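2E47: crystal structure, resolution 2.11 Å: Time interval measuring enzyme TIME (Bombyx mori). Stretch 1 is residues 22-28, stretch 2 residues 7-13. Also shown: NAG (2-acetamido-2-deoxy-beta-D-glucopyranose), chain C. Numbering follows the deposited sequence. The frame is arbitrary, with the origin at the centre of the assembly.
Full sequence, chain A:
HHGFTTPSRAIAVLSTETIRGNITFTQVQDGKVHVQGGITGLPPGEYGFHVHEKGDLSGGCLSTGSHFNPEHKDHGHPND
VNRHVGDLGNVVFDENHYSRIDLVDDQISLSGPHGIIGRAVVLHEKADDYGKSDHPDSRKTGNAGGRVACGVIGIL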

ATOM      1  N   ASN A  22       2.164   2.556  13.235  1.00 25.42           N
ATOM      2  CA  ASN A  22       2.611   1.445  12.392  1.00 26.08           C
ATOM      3  C   ASN A  22       1.830   0.247  12.858  1.00 25.00           C
ATOM      4  O   ASN A  22       1.729   0.009  14.076  1.00 24.28           O
ATOM      5  CB  ASN A  22       4.096   1.113  12.651  1.00 28.80           C
ATOM      6  CG  ASN A  22       5.017   2.327  12.394  1.00 35.55           C
ATOM      7  OD1 ASN A  22       5.009   2.868  11.269  1.00 35.05           O
ATOM      8  ND2 ASN A  22       5.733   2.799  13.450  1.00 43.65           N
ATOM      9  N   ILE A  23       1.317  -0.505  11.898  1.00 23.25           N
ATOM     10  CA  ILE A  23       0.659  -1.806  12.150  1.00 23.61           C
ATOM     11  C   ILE A  23       1.277  -2.857  11.273  1.00 23.24           C
ATOM     12  O   ILE A  23       1.297  -2.691  10.063  1.00 20.91           O
ATOM     13  CB  ILE A  23      -0.883  -1.715  11.938  1.00 25.08           C
ATOM     14  CG1 ILE A  23      -1.450  -0.618  12.851  1.00 25.29           C
ATOM     15  CG2 ILE A  23      -1.619  -3.107  12.271  1.00 24.25           C
ATOM     16  CD1 ILE A  23      -1.546   0.641  12.123  1.00 32.84           C
ATOM     17  N   THR A  24       1.760  -3.934  11.910  1.00 21.24           N
ATOM     18  CA  THR A  24       2.532  -4.970  11.312  1.00 21.31           C
ATOM     19  C   THR A  24       1.678  -6.280  11.312  1.00 20.88           C
ATOM     20  O   THR A  24       0.964  -6.507  12.262  1.00 18.73           O
ATOM     21  CB  THR A  24       3.816  -5.079  12.202  1.00 23.66           C
ATOM     22  OG1 THR A  24       4.911  -4.289  11.635  1.00 30.33           O
ATOM     23  CG2 THR A  24       4.190  -6.400  12.521  1.00 24.29           C
ATOM     24  N   PHE A  25       1.802  -7.125  10.292  1.00 18.90           N
ATOM     25  CA  PHE A  25       1.000  -8.365  10.214  1.00 20.61           C
ATOM     26  C   PHE A  25       1.973  -9.482   9.994  1.00 21.79           C
ATOM     27  O   PHE A  25       2.703  -9.430   9.035  1.00 21.95           O
ATOM     28  CB  PHE A  25       0.092  -8.294   8.990  1.00 19.85           C
ATOM     29  CG  PHE A  25      -0.879  -7.133   9.015  1.00 20.25           C
ATOM     30  CD1 PHE A  25      -2.198  -7.345   9.431  1.00 25.21           C
ATOM     31  CD2 PHE A  25      -0.478  -5.858   8.656  1.00 21.23           C
ATOM     32  CE1 PHE A  25      -3.096  -6.299   9.473  1.00 25.89           C
ATOM     33  CE2 PHE A  25      -1.364  -4.764   8.688  1.00 23.53           C
ATOM     34  CZ  PHE A  25      -2.688  -4.984   9.078  1.00 21.03           C
ATOM     35  N   THR A  26       1.960 -10.523  10.808  1.00 22.93           N
ATOM     36  CA  THR A  26       2.939 -11.578  10.676  1.00 25.56           C
ATOM     37  C   THR A  26       2.208 -12.880  10.826  1.00 26.94           C
ATOM     38  O   THR A  26       1.364 -13.029  11.713  1.00 28.19           O
ATOM     39  CB  THR A  26       4.056 -11.423  11.763  1.00 26.76           C
ATOM     40  OG1 THR A  26       3.456 -11.550  13.036  1.00 33.93           O
ATOM     41  CG2 THR A  26       4.530 -10.023  11.814  1.00 24.64           C
ATOM     42  N   GLN A  27       2.477 -13.804   9.920  1.00 27.70           N
ATOM     43  CA  GLN A  27       1.770 -15.040   9.876  1.00 31.16           C
ATOM     44  C   GLN A  27       2.351 -15.881  11.012  1.00 32.23           C
ATOM     45  O   GLN A  27       3.538 -15.816  11.267  1.00 32.23           O
ATOM     46  CB  GLN A  27       1.970 -15.720   8.499  1.00 31.02           C
ATOM     47  CG  GLN A  27       1.046 -16.954   8.299  1.00 35.61           C
ATOM     48  CD  GLN A  27       0.442 -17.079   6.882  1.00 39.47           C
ATOM     49  OE1 GLN A  27       0.242 -16.090   6.157  1.00 42.41           O
ATOM     50  NE2 GLN A  27       0.090 -18.311   6.514  1.00 43.47           N
ATOM     51  N   VAL A  28       1.492 -16.572  11.747  1.00 33.36           N
ATOM     52  CA  VAL A  28       1.930 -17.402  12.854  1.00 34.31           C
ATOM     53  C   VAL A  28       1.354 -18.819  12.647  1.00 36.22           C
ATOM     54  O   VAL A  28       0.749 -19.116  11.607  1.00 34.45           O
ATOM     55  CB  VAL A  28       1.601 -16.775  14.285  1.00 34.55           C
ATOM     56  CG1 VAL A  28       2.367 -15.508  14.548  1.00 33.08           C
ATOM     57  CG2 VAL A  28       0.147 -16.485  14.485  1.00 33.77           C
TER
HETATM   58  C1  NAG C   1       7.174   2.929  13.250  1.00 59.31           C
HETATM   59  C2  NAG C   1       8.456   2.162  12.863  1.00 67.55           C
HETATM   60  C3  NAG C   1       9.759   2.890  13.252  1.00 70.91           C
HETATM   61  C4  NAG C   1       9.732   4.416  13.394  1.00 74.69           C
HETATM   62  C5  NAG C   1       8.329   5.028  13.418  1.00 72.96           C
HETATM   63  C6  NAG C   1       8.315   6.411  12.755  1.00 74.31           C
HETATM   64  C7  NAG C   1       8.382  -0.363  12.658  1.00 69.84           C
HETATM   65  C8  NAG C   1       7.398  -0.368  11.545  1.00 69.46           C
HETATM   66  N2  NAG C   1       8.506   0.773  13.386  1.00 69.26           N
HETATM   67  O3  NAG C   1      10.803   2.517  12.374  1.00 69.01           O
HETATM   68  O4  NAG C   1      10.248   4.638  14.688  1.00 84.03           O
HETATM   69  O5  NAG C   1       7.368   4.222  12.751  1.00 66.64           O
HETATM   70  O6  NAG C   1       9.223   7.323  13.346  1.00 75.88           O
HETATM   71  O7  NAG C   1       9.012  -1.407  12.837  1.00 70.39           O
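Stretch 2 7-13: PSRAIAV

Ala10 to Val13 of stretch 2 run in extended β conformation alongside Asn22 to Thr26 of stretch 1, in the opposite sense: the N-to-C directions of the two strand axes make an angle of 164°, and the axes approach to 4.5 Å. The pairing places Val13 across from Asn22, Ala12 from Ile23, Ile11 from Thr24 and Ala10 from Phe25; beyond them the CA atoms of Arg9 and Thr26 are 4.8 Å apart. As expected of an antiparallel ladder, narrow and wide pairs alternate. Ile23 and Ala12 exchange two hydrogen bonds, from Ile23 N to Ala12 O (2.9 Å) and from Ala12 N to Ile23 O (2.8 Å); Phe25 and Ala10 do the same, with Phe25 N to Ala10 O at 2.8 Å and Ala10 N to Phe25 O at 3.1 Å. Between these bonded pairs, Thr24 and Ile11 are not hydrogen-bonded to each other and their CA atoms draw in to 4.3 Å. Here the carbonyls also receive CA-H...O contacts, with Ile11 CA 3.1 Å from Ile23 O and Thr24 CA 3.4 Å from Ala10 O.

The side chains alternate between the two faces of the sheet. On one face, Phe25 lies beside the two alanines, its CD2 4.2 Å from Ala10 CB and its CE2 4.5 Å from Ala12 CB, so that the ring reaches along the neighbouring strand; Ile23 shares this buried face. The other face carries Asn22, Thr24, Thr26, Arg9, Ile11 and Val13. Thr26 CG2 packs against Arg9 CD at 3.7 Å, Thr24 OG1 lies 3.9 Å from Ile11 CD1, and Asn22 OD1 is 3.6 Å from Val13 CG2. Asn22 is glycosylated, its ND2 bonded to NAG C1 (1.5 Å), and the sugar's acetamido methyl C8 comes within 3.1 Å of Ile11 CD1, a tight approach for two carbon atoms.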

ATOM      1  N   PRO A   7       9.851 -15.214   6.740  1.00 39.84           N
ATOM      2  CA  PRO A   7       8.572 -15.361   6.058  1.00 40.40           C
ATOM      3  C   PRO A   7       7.968 -13.974   5.769  1.00 40.56           C
ATOM      4  O   PRO A   7       8.496 -12.939   6.233  1.00 39.35           O
ATOM      5  CB  PRO A   7       7.723 -16.159   7.051  1.00 40.94           C
ATOM      6  CG  PRO A   7       8.379 -15.895   8.452  1.00 39.48           C
ATOM      7  CD  PRO A   7       9.761 -15.371   8.213  1.00 40.10           C
ATOM      8  N   SER A   8       6.894 -13.987   4.982  1.00 40.61           N
ATOM      9  CA  SER A   8       6.139 -12.792   4.583  1.00 39.14           C
ATOM     10  C   SER A   8       5.525 -12.067   5.757  1.00 36.66           C
ATOM     11  O   SER A   8       4.871 -12.692   6.604  1.00 36.41           O
ATOM     12  CB  SER A   8       5.012 -13.176   3.629  1.00 40.59           C
ATOM     13  OG  SER A   8       5.301 -12.634   2.345  1.00 45.11           O
ATOM     14  N   ARG A   9       5.783 -10.758   5.806  1.00 32.81           N
ATOM     15  CA  ARG A   9       5.087  -9.839   6.707  1.00 31.20           C
ATOM     16  C   ARG A   9       4.490  -8.673   5.887  1.00 28.55           C
ATOM     17  O   ARG A   9       4.789  -8.504   4.701  1.00 27.00           O
ATOM     18  CB  ARG A   9       6.048  -9.309   7.775  1.00 31.44           C
ATOM     19  CG  ARG A   9       6.781 -10.432   8.523  1.00 35.90           C
ATOM     20  CD  ARG A   9       7.545  -9.923   9.734  1.00 41.82           C
ATOM     21  NE  ARG A   9       8.618  -8.969   9.385  1.00 47.31           N
ATOM     22  CZ  ARG A   9       9.085  -8.008  10.202  1.00 47.55           C
ATOM     23  NH1 ARG A   9       8.593  -7.852  11.442  1.00 43.87           N
ATOM     24  NH2 ARG A   9      10.037  -7.180   9.764  1.00 48.42           N
ATOM     25  N   ALA A  10       3.663  -7.865   6.527  1.00 25.73           N
ATOM     26  CA  ALA A  10       3.077  -6.707   5.870  1.00 23.94           C
ATOM     27  C   ALA A  10       2.953  -5.622   6.900  1.00 22.72           C
ATOM     28  O   ALA A  10       3.057  -5.872   8.091  1.00 22.22           O
ATOM     29  CB  ALA A  10       1.745  -7.065   5.310  1.00 22.28           C
ATOM     30  N   ILE A  11       2.749  -4.404   6.462  1.00 21.34           N
ATOM     31  CA  ILE A  11       2.776  -3.296   7.394  1.00 21.35           C
ATOM     32  C   ILE A  11       1.911  -2.213   6.756  1.00 20.17           C
ATOM     33  O   ILE A  11       1.821  -2.147   5.503  1.00 20.44           O
ATOM     34  CB  ILE A  11       4.188  -2.737   7.541  1.00 21.89           C
ATOM     35  CG1 ILE A  11       4.183  -1.585   8.565  1.00 22.16           C
ATOM     36  CG2 ILE A  11       4.723  -2.198   6.174  1.00 22.70           C
ATOM     37  CD1 ILE A  11       5.617  -1.281   9.179  1.00 24.22           C
ATOM     38  N   ALA A  12       1.220  -1.439   7.588  1.00 19.38           N
ATOM     39  CA  ALA A  12       0.409  -0.263   7.140  1.00 19.96           C
ATOM     40  C   ALA A  12       0.855   0.855   8.024  1.00 19.98           C
ATOM     41  O   ALA A  12       1.077   0.633   9.234  1.00 21.31           O
ATOM     42  CB  ALA A  12      -1.102  -0.489   7.404  1.00 16.07           C
ATOM     43  N   VAL A  13       0.939   2.049   7.484  1.00 19.40           N
ATOM     44  CA  VAL A  13       1.349   3.187   8.277  1.00 19.26           C
ATOM     45  C   VAL A  13       0.215   4.165   8.274  1.00 18.99           C
ATOM     46  O   VAL A  13      -0.306   4.473   7.241  1.00 18.73           O
ATOM     47  CB  VAL A  13       2.685   3.823   7.695  1.00 19.78           C
ATOM     48  CG1 VAL A  13       3.013   5.072   8.360  1.00 21.11           C
ATOM     49  CG2 VAL A  13       3.884   2.813   7.842  1.00 19.98           C
TER